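Local coordinates for protein CRISPR-associated endonuclease Cas3-HD (Methanocaldococcus jannaschii, PDB 3S4L) that cuts single-stranded DNA in a magnesium-dependent manner and single-stranded RNA without needing cations, as a nuclease of CRISPR antiviral defence, at residues 66-69 / 70-73; 160-163 / 164-168; 116-119 / 120-124. All coordinates share one frame; numbering follows the deposited sequence.

How the contacts relate
Each contact is local, closing only a turn or two of backbone, and the three follow one another along the chain as contacts 1, 3 and 2, with no nesting or crossing. Contact 1 (66-73) forms the tight turn between helix 52-65 and helix 73-80. Contact 3 (116-124) ends helix 110-121 and runs on into the loop beyond; Asp67 of contact 1 and His123 and His124 of contact 3 bind the same calcium ion, which also holds two waters. Contact 2 (160-168), on helix 159-167, is remote from the metal and reaches contact 1 by packing: Leu162, Ile163 and Leu166 meet Ile68. Contacts 2 and 3 do not touch, their nearest atoms being about 11 Å apart.

Contact 1: 66-69 / 70-73; sequences HDIG and KASK. With CA (calcium ion), chain C.
Lys70 folds back beside Asp67, the two side chains running in the same direction. Its backbone N donates to Asp67 O at 2.9 Å, coming from above the carbonyl plane, as suits a tight 3-10 turn. CG lies anti to the carbonyl carbon (chi1 -72°) and the chain beyond is fully extended, which carries CE along the carboxylate to 3.7 Å from Asp67 CG. A long aliphatic stem with a charged end suits this buried place: NZ makes only a long salt bridge to Asp67 OD1 and has a closer partner in Ala11 O, while Phe12 adds a cation-pi contact. His66 and Asp67 are the pair that gives the HD domain its name. Asp67 OD2 binds the calcium ion at 2.3 Å, and OD1 accepts a hydrogen bond from water 1, itself a metal ligand, at 2.6 Å, so both carboxylate oxygens serve the site. His91, His123 and His124 complete the protein ligands; His66 instead lays its ring edge-to-face with that of His123. Next in the turn, Ala71 N bonds to Ile68 O at 2.8 Å, and its small methyl fits near Ile68 CD1. Ser72 then grips Gly69 O twice: N approaches from above the carbonyl plane at 3.1 Å, and OG, tilted 17° from that plane, donates at 2.7 Å. Ser72 holds the N-cap position before helix 73-80, yet its hydroxyl turns back to Gly69 and makes no capping bond.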
ATOM      1  N   HIS A  66       0.358  -0.212  -3.698  1.00 27.48           N
ATOM      2  CA  HIS A  66       0.332   0.982  -2.859  1.00 30.54           C
ATOM      3  C   HIS A  66      -0.813   1.945  -3.226  1.00 32.85           C
ATOM      4  O   HIS A  66      -1.273   2.710  -2.382  1.00 33.18           O
ATOM      5  CB  HIS A  66       1.692   1.678  -2.788  1.00 28.83           C
ATOM      6  CG  HIS A  66       2.082   2.384  -4.041  1.00 40.37           C
ATOM      7  ND1 HIS A  66       2.573   1.716  -5.142  1.00 41.11           N
ATOM      8  CD2 HIS A  66       2.064   3.696  -4.370  1.00 41.54           C
ATOM      9  CE1 HIS A  66       2.837   2.587  -6.095  1.00 40.88           C
ATOM     10  NE2 HIS A  66       2.544   3.797  -5.650  1.00 40.96           N
ATOM     11  N   ASP A  67      -1.279   1.891  -4.471  1.00 29.11           N
ATOM     12  CA  ASP A  67      -2.436   2.682  -4.882  1.00 27.14           C
ATOM     13  C   ASP A  67      -3.694   1.880  -5.141  1.00 30.08           C
ATOM     14  O   ASP A  67      -4.621   2.379  -5.800  1.00 30.67           O
ATOM     15  CB  ASP A  67      -2.105   3.511  -6.125  1.00 31.92           C
ATOM     16  CG  ASP A  67      -1.323   4.766  -5.793  1.00 39.46           C
ATOM     17  OD1 ASP A  67      -0.654   5.309  -6.700  1.00 42.45           O
ATOM     18  OD2 ASP A  67      -1.387   5.189  -4.616  1.00 39.14           O
ATOM     19  N   ILE A  68      -3.736   0.647  -4.640  1.00 26.63           N
ATOM     20  CA  ILE A  68      -4.922  -0.181  -4.834  1.00 30.15           C
ATOM     21  C   ILE A  68      -6.145   0.495  -4.205  1.00 31.54           C
ATOM     22  O   ILE A  68      -7.266   0.322  -4.683  1.00 32.16           O
ATOM     23  CB  ILE A  68      -4.734  -1.630  -4.315  1.00 35.13           C
ATOM     24  CG1 ILE A  68      -5.783  -2.555  -4.930  1.00 35.55           C
ATOM     25  CG2 ILE A  68      -4.785  -1.660  -2.804  1.00 31.36           C
ATOM     26  CD1 ILE A  68      -5.976  -2.318  -6.431  1.00 40.82           C
ATOM     27  N   GLY A  69      -5.910   1.304  -3.169  1.00 29.12           N
ATOM     28  CA  GLY A  69      -6.966   2.070  -2.517  1.00 26.79           C
ATOM     29  C   GLY A  69      -7.709   2.981  -3.490  1.00 32.64           C
ATOM     30  O   GLY A  69      -8.843   3.411  -3.220  1.00 27.00           O
ATOM     31  N   LYS A  70      -7.077   3.281  -4.626  1.00 30.55           N
ATOM     32  CA  LYS A  70      -7.750   4.066  -5.657  1.00 31.57           C
ATOM     33  C   LYS A  70      -8.930   3.315  -6.281  1.00 31.52           C
ATOM     34  O   LYS A  70      -9.818   3.926  -6.882  1.00 31.40           O
ATOM     35  CB  LYS A  70      -6.770   4.526  -6.743  1.00 30.08           C
ATOM     36  CG  LYS A  70      -5.796   5.628  -6.305  1.00 32.72           C
ATOM     37  CD  LYS A  70      -4.844   6.026  -7.469  1.00 37.99           C
ATOM     38  CE  LYS A  70      -3.849   7.124  -7.080  1.00 38.20           C
ATOM     39  NZ  LYS A  70      -3.197   7.737  -8.297  1.00 45.15           N
ATOM     40  N   ALA A  71      -8.936   1.991  -6.170  1.00 27.18           N
ATOM     41  CA  ALA A  71     -10.075   1.245  -6.690  1.00 31.46           C
ATOM     42  C   ALA A  71     -11.296   1.344  -5.764  1.00 33.47           C
ATOM     43  O   ALA A  71     -12.275   0.634  -5.970  1.00 40.40           O
ATOM     44  CB  ALA A  71      -9.712  -0.216  -6.968  1.00 26.81           C
ATOM     45  N   SER A  72     -11.235   2.223  -4.758  1.00 31.87           N
ATOM     46  CA  SER A  72     -12.427   2.557  -3.947  1.00 29.33           C
ATOM     47  C   SER A  72     -13.416   3.299  -4.829  1.00 31.72           C
ATOM     48  O   SER A  72     -13.013   4.170  -5.602  1.00 33.42           O
ATOM     49  CB  SER A  72     -12.062   3.463  -2.764  1.00 30.73           C
ATOM     50  OG  SER A  72     -11.118   2.849  -1.896  1.00 37.45           O
ATOM     51  N   LYS A  73     -14.702   2.966  -4.727  1.00 30.65           N
ATOM     52  CA  LYS A  73     -15.709   3.636  -5.542  1.00 29.00           C
ATOM     53  C   LYS A  73     -15.641   5.161  -5.443  1.00 32.63           C
ATOM     54  O   LYS A  73     -15.738   5.861  -6.453  1.00 33.58           O
ATOM     55  CB  LYS A  73     -17.107   3.109  -5.233  1.00 30.24           C
ATOM     56  CG  LYS A  73     -17.230   1.645  -5.593  1.00 42.82           C
ATOM     57  CD  LYS A  73     -18.657   1.202  -5.666  1.00 44.75           C
ATOM     58  CE  LYS A  73     -19.122   0.661  -4.334  1.00 54.45           C
ATOM     59  NZ  LYS A  73     -20.569   0.256  -4.400  1.00 61.07           N
TER
HETATM   60 CA    CA C 501      -0.930   7.173  -3.642  1.00 24.32          CA
HETATM   61  O   HOH W   1       0.758   6.896  -5.209  1.00 36.40           O
HETATM   62  O   HOH W   2      -1.517   8.649  -5.976  1.00 70.93           O

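Contact 2: 160-163 / 164-168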
ATOM      1  N   GLU A 160     -12.073  -7.755  -7.430  1.00 50.07           N
ATOM      2  CA  GLU A 160     -11.450  -9.069  -7.338  1.00 56.41           C
ATOM      3  C   GLU A 160     -10.658  -9.390  -8.603  1.00 55.65           C
ATOM      4  O   GLU A 160      -9.500  -9.803  -8.533  1.00 57.85           O
ATOM      5  CB  GLU A 160     -12.510 -10.142  -7.074  1.00 65.73           C
ATOM      6  CG  GLU A 160     -12.129 -11.549  -7.538  1.00 74.78           C
ATOM      7  CD  GLU A 160     -11.113 -12.224  -6.634  1.00 80.23           C
ATOM      8  OE1 GLU A 160     -10.027 -11.643  -6.403  1.00 81.53           O
ATOM      9  OE2 GLU A 160     -11.402 -13.346  -6.159  1.00 81.86           O
ATOM     10  N   ASP A 161     -11.293  -9.190  -9.755  1.00 53.85           N
ATOM     11  CA  ASP A 161     -10.638  -9.397 -11.037  1.00 63.55           C
ATOM     12  C   ASP A 161      -9.413  -8.492 -11.174  1.00 59.21           C
ATOM     13  O   ASP A 161      -8.332  -8.951 -11.557  1.00 63.03           O
ATOM     14  CB  ASP A 161     -11.626  -9.193 -12.191  1.00 80.34           C
ATOM     15  CG  ASP A 161     -11.125  -8.204 -13.222  1.00 92.33           C
ATOM     16  OD1 ASP A 161     -10.221  -8.571 -14.003  1.00 99.20           O
ATOM     17  OD2 ASP A 161     -11.640  -7.065 -13.253  1.00 94.10           O
ATOM     18  N   LEU A 162      -9.574  -7.216 -10.826  1.00 55.93           N
ATOM     19  CA  LEU A 162      -8.454  -6.273 -10.833  1.00 51.13           C
ATOM     20  C   LEU A 162      -7.262  -6.794 -10.036  1.00 49.85           C
ATOM     21  O   LEU A 162      -6.127  -6.738 -10.513  1.00 55.60           O
ATOM     22  CB  LEU A 162      -8.876  -4.901 -10.305  1.00 48.21           C
ATOM     23  CG  LEU A 162      -7.727  -3.900 -10.159  1.00 48.81           C
ATOM     24  CD1 LEU A 162      -7.166  -3.521 -11.520  1.00 53.44           C
ATOM     25  CD2 LEU A 162      -8.172  -2.651  -9.405  1.00 47.20           C
ATOM     26  N   ILE A 163      -7.519  -7.303  -8.831  1.00 43.94           N
ATOM     27  CA  ILE A 163      -6.446  -7.831  -7.990  1.00 46.10           C
ATOM     28  C   ILE A 163      -5.774  -9.017  -8.662  1.00 50.92           C
ATOM     29  O   ILE A 163      -4.560  -9.152  -8.627  1.00 49.25           O
ATOM     30  CB  ILE A 163      -6.948  -8.272  -6.610  1.00 48.03           C
ATOM     31  CG1 ILE A 163      -7.253  -7.054  -5.742  1.00 47.25           C
ATOM     32  CG2 ILE A 163      -5.892  -9.121  -5.918  1.00 48.68           C
ATOM     33  CD1 ILE A 163      -6.047  -6.189  -5.453  1.00 42.40           C
ATOM     34  N   LYS A 164      -6.577  -9.874  -9.280  1.00 63.06           N
ATOM     35  CA  LYS A 164      -6.056 -11.020 -10.010  1.00 67.40           C
ATOM     36  C   LYS A 164      -5.104 -10.560 -11.116  1.00 65.04           C
ATOM     37  O   LYS A 164      -3.984 -11.064 -11.225  1.00 64.58           O
ATOM     38  CB  LYS A 164      -7.207 -11.847 -10.583  1.00 76.56           C
ATOM     39  CG  LYS A 164      -7.082 -13.342 -10.331  1.00 83.18           C
ATOM     40  CD  LYS A 164      -8.411 -14.078 -10.522  1.00 87.57           C
ATOM     41  CE  LYS A 164      -9.260 -14.045  -9.255  1.00 89.05           C
ATOM     42  NZ  LYS A 164     -10.324 -15.097  -9.255  1.00 92.26           N
ATOM     43  N   LYS A 165      -5.544  -9.600 -11.925  1.00 65.77           N
ATOM     44  CA  LYS A 165      -4.695  -9.017 -12.971  1.00 71.80           C
ATOM     45  C   LYS A 165      -3.376  -8.492 -12.397  1.00 70.05           C
ATOM     46  O   LYS A 165      -2.315  -8.630 -13.011  1.00 70.87           O
ATOM     47  CB  LYS A 165      -5.427  -7.870 -13.675  1.00 75.21           C
ATOM     48  CG  LYS A 165      -5.921  -8.166 -15.076  1.00 82.31           C
ATOM     49  CD  LYS A 165      -6.644  -6.953 -15.648  1.00 86.37           C
ATOM     50  CE  LYS A 165      -7.753  -6.490 -14.705  1.00 87.81           C
ATOM     51  NZ  LYS A 165      -8.503  -5.303 -15.209  1.00 89.66           N
ATOM     52  N   LEU A 166      -3.462  -7.887 -11.215  1.00 63.03           N
ATOM     53  CA  LEU A 166      -2.324  -7.246 -10.574  1.00 55.01           C
ATOM     54  C   LEU A 166      -1.360  -8.221  -9.916  1.00 51.80           C
ATOM     55  O   LEU A 166      -0.149  -8.106 -10.095  1.00 54.72           O
ATOM     56  CB  LEU A 166      -2.807  -6.262  -9.500  1.00 54.32           C
ATOM     57  CG  LEU A 166      -3.284  -4.877  -9.923  1.00 61.10           C
ATOM     58  CD1 LEU A 166      -4.255  -4.291  -8.882  1.00 55.63           C
ATOM     59  CD2 LEU A 166      -2.096  -3.953 -10.148  1.00 64.32           C
ATOM     60  N   ILE A 167      -1.882  -9.140  -9.106  1.00 53.90           N
ATOM     61  CA  ILE A 167      -1.016  -9.948  -8.245  1.00 59.29           C
ATOM     62  C   ILE A 167      -1.207 -11.449  -8.457  1.00 71.38           C
ATOM     63  O   ILE A 167      -0.450 -12.269  -7.923  1.00 72.31           O
ATOM     64  CB  ILE A 167      -1.148  -9.577  -6.743  1.00 63.11           C
ATOM     65  CG1 ILE A 167      -2.561  -9.853  -6.234  1.00 64.08           C
ATOM     66  CG2 ILE A 167      -0.781  -8.118  -6.520  1.00 63.80           C
ATOM     67  CD1 ILE A 167      -2.577 -10.535  -4.891  1.00 61.64           C
ATOM     68  N   GLY A 168      -2.214 -11.805  -9.243  1.00 77.95           N
ATOM     69  CA  GLY A 168      -2.361 -13.173  -9.693  1.00 82.41           C
ATOM     70  C   GLY A 168      -3.180 -14.099  -8.818  1.00 84.46           C
ATOM     71  O   GLY A 168      -3.186 -15.309  -9.043  1.00 85.61           O
TER
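Leu166 and Leu162, one helical turn apart, meet on the buried side of helix 159-167. Leu166 CB lies over the carbonyl oxygens of the preceding turn, 3.5 Å from Ile163 O. CG leans on Leu162 O, and CD1 goes on across Leu162 to reach its CG at 3.7 Å. Leu166 CD1 also comes to 4.3 Å from Ile163 CD1. Branched apolar ends suit this buried face, which packs on other apolar side chains. Ile163 and Ile167 lie side by side, and Ile163 CG2 presses on Ile167 CG1 at 3.4 Å, tighter than usual van der Waals contact; Ile167 CG1 is wedged between its own N and carbonyl carbon (chi1 63°). On the outer side, Lys165 brings CE to 3.3 Å from Asp161 OD1; the salt bridge from NZ to OD1 is long, and the charged ends suit this side of the helix. The i to i+4 backbone bonds continue as far as Ile167 N to Ile163 O. Gly168 then leaves the helix with positive phi (90°), an angle glycine takes without strain. Leu162, Ile163 and Leu166 close on Ile68 in the loop after helix 52-65, while Leu162 and Leu166 also rest against Ile18 of helix 17-31, and Ile163 and Ile167 against Leu65 of helix 52-65.

Contact 3: 116-119 / 120-124; sequences GALT and VMLHH. With CA (calcium ion), chain C.
Leu118 and Leu122 touch near the end of helix 110-121, whose C-terminal end runs into the loop that carries two adjacent metal-binding histidines of the HD domain. The apolar contact is one between branch ends: Leu118 CD1 meets Leu122 CD1 at 3.8 Å. Leu118 CG stands anti to its N (chi1 -176°), directing the isobutyl group on along the helix to its partner. On the side facing helix 181-197, Met121 and Ala117 both touch Met191, a flexible thioether and a small methyl suiting a close helix-helix fit.

Backbone hydrogen bonds show the helix running out. Val120 N to Gly116 O and Met121 N to Ala117 O are regular, but Leu122 N has only a weak bond to Leu118 O and also donates to Thr119 O, 71° out of the carbonyl plane.

Among side-chain bonds, the buried Thr119 hydroxyl is satisfied within the helix by Ile115 O.

His123 NE2 binds the calcium ion at 2.4 Å and His124 NE2 at 2.3 Å, with Asp67 and His91 completing the protein ligands of the site, occupied here by calcium, where the catalytic magnesium binds. Imidazole suits the task, since one nitrogen can donate while the other coordinates: His123 ND1 gives its N-H to Val120 O in a short bond of 2.5 Å, on a lone pair in the carbonyl plane, though the oxygen sits 22° out of the ring plane.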
ATOM      1  N   GLY A 116       5.474  -3.688   5.438  1.00 29.18           N
ATOM      2  CA  GLY A 116       5.086  -3.362   4.074  1.00 23.16           C
ATOM      3  C   GLY A 116       3.824  -2.523   4.086  1.00 29.89           C
ATOM      4  O   GLY A 116       3.755  -1.507   3.405  1.00 26.73           O
ATOM      5  N   ALA A 117       2.835  -2.935   4.878  1.00 26.30           N
ATOM      6  CA  ALA A 117       1.562  -2.226   4.932  1.00 27.04           C
ATOM      7  C   ALA A 117       1.728  -0.800   5.462  1.00 27.60           C
ATOM      8  O   ALA A 117       1.081   0.136   4.979  1.00 28.79           O
ATOM      9  CB  ALA A 117       0.549  -2.999   5.787  1.00 30.41           C
ATOM     10  N   LEU A 118       2.591  -0.647   6.461  1.00 28.17           N
ATOM     11  CA  LEU A 118       2.902   0.656   7.039  1.00 29.79           C
ATOM     12  C   LEU A 118       3.577   1.569   6.017  1.00 33.33           C
ATOM     13  O   LEU A 118       3.312   2.762   5.968  1.00 33.35           O
ATOM     14  CB  LEU A 118       3.820   0.483   8.254  1.00 35.17           C
ATOM     15  CG  LEU A 118       4.171   1.742   9.050  1.00 37.34           C
ATOM     16  CD1 LEU A 118       2.896   2.465   9.490  1.00 33.09           C
ATOM     17  CD2 LEU A 118       5.026   1.369  10.250  1.00 40.12           C
ATOM     18  N   THR A 119       4.452   0.999   5.197  1.00 30.42           N
ATOM     19  CA  THR A 119       5.116   1.772   4.163  1.00 30.59           C
ATOM     20  C   THR A 119       4.059   2.303   3.205  1.00 34.30           C
ATOM     21  O   THR A 119       4.080   3.478   2.808  1.00 30.14           O
ATOM     22  CB  THR A 119       6.111   0.892   3.389  1.00 29.27           C
ATOM     23  OG1 THR A 119       7.119   0.424   4.290  1.00 38.82           O
ATOM     24  CG2 THR A 119       6.760   1.681   2.267  1.00 28.28           C
ATOM     25  N   VAL A 120       3.137   1.415   2.840  1.00 27.58           N
ATOM     26  CA  VAL A 120       2.039   1.753   1.960  1.00 24.68           C
ATOM     27  C   VAL A 120       1.091   2.796   2.594  1.00 30.99           C
ATOM     28  O   VAL A 120       0.587   3.692   1.911  1.00 31.09           O
ATOM     29  CB  VAL A 120       1.257   0.496   1.576  1.00 26.50           C
ATOM     30  CG1 VAL A 120      -0.152   0.877   1.119  1.00 27.30           C
ATOM     31  CG2 VAL A 120       2.006  -0.287   0.484  1.00 24.33           C
ATOM     32  N   MET A 121       0.859   2.670   3.899  1.00 26.34           N
ATOM     33  CA  MET A 121      -0.016   3.582   4.623  1.00 24.47           C
ATOM     34  C   MET A 121       0.635   4.961   4.690  1.00 32.12           C
ATOM     35  O   MET A 121      -0.023   5.977   4.883  1.00 42.57           O
ATOM     36  CB  MET A 121      -0.265   3.051   6.038  1.00 31.90           C
ATOM     37  CG  MET A 121      -1.518   3.619   6.730  1.00 38.36           C
ATOM     38  SD  MET A 121      -1.545   3.279   8.503  1.00 43.44           S
ATOM     39  CE  MET A 121      -2.222   1.632   8.531  1.00 94.95           C
ATOM     40  N   LEU A 122       1.942   4.993   4.511  1.00 33.50           N
ATOM     41  CA  LEU A 122       2.682   6.231   4.654  1.00 34.74           C
ATOM     42  C   LEU A 122       3.326   6.638   3.330  1.00 34.98           C
ATOM     43  O   LEU A 122       4.226   7.462   3.322  1.00 37.63           O
ATOM     44  CB  LEU A 122       3.771   6.062   5.731  1.00 36.52           C
ATOM     45  CG  LEU A 122       3.430   6.283   7.215  1.00 46.03           C
ATOM     46  CD1 LEU A 122       2.076   5.720   7.614  1.00 52.04           C
ATOM     47  CD2 LEU A 122       4.525   5.725   8.132  1.00 45.84           C
ATOM     48  N   HIS A 123       2.873   6.085   2.205  1.00 31.61           N
ATOM     49  CA  HIS A 123       3.579   6.357   0.949  1.00 35.33           C
ATOM     50  C   HIS A 123       3.363   7.774   0.441  1.00 44.15           C
ATOM     51  O   HIS A 123       3.943   8.164  -0.575  1.00 46.43           O
ATOM     52  CB  HIS A 123       3.301   5.312  -0.146  1.00 28.91           C
ATOM     53  CG  HIS A 123       1.946   5.426  -0.778  1.00 36.13           C
ATOM     54  ND1 HIS A 123       0.876   4.650  -0.382  1.00 30.57           N
ATOM     55  CD2 HIS A 123       1.493   6.207  -1.788  1.00 35.26           C
ATOM     56  CE1 HIS A 123      -0.178   4.940  -1.125  1.00 26.87           C
ATOM     57  NE2 HIS A 123       0.165   5.894  -1.975  1.00 34.67           N
ATOM     58  N   HIS A 124       2.545   8.555   1.138  1.00 48.02           N
ATOM     59  CA  HIS A 124       2.431   9.953   0.734  1.00 52.79           C
ATOM     60  C   HIS A 124       3.266  10.969   1.501  1.00 56.87           C
ATOM     61  O   HIS A 124       3.670  11.976   0.921  1.00 56.97           O
ATOM     62  CB  HIS A 124       0.984  10.393   0.514  1.00 44.54           C
ATOM     63  CG  HIS A 124       0.513  10.077  -0.860  1.00 34.39           C
ATOM     64  ND1 HIS A 124       0.870  10.838  -1.949  1.00 39.33           N
ATOM     65  CD2 HIS A 124      -0.168   9.014  -1.347  1.00 32.27           C
ATOM     66  CE1 HIS A 124       0.383  10.288  -3.047  1.00 38.19           C
ATOM     67  NE2 HIS A 124      -0.262   9.189  -2.706  1.00 38.69           N
TER
HETATM   68 CA    CA C 501      -0.930   7.173  -3.642  1.00 24.32          CA
HETATM   69  O   HOH W   2      -1.517   8.649  -5.976  1.00 70.93           O
HETATM   70  O   HOH W   1       0.758   6.896  -5.209  1.00 36.40           O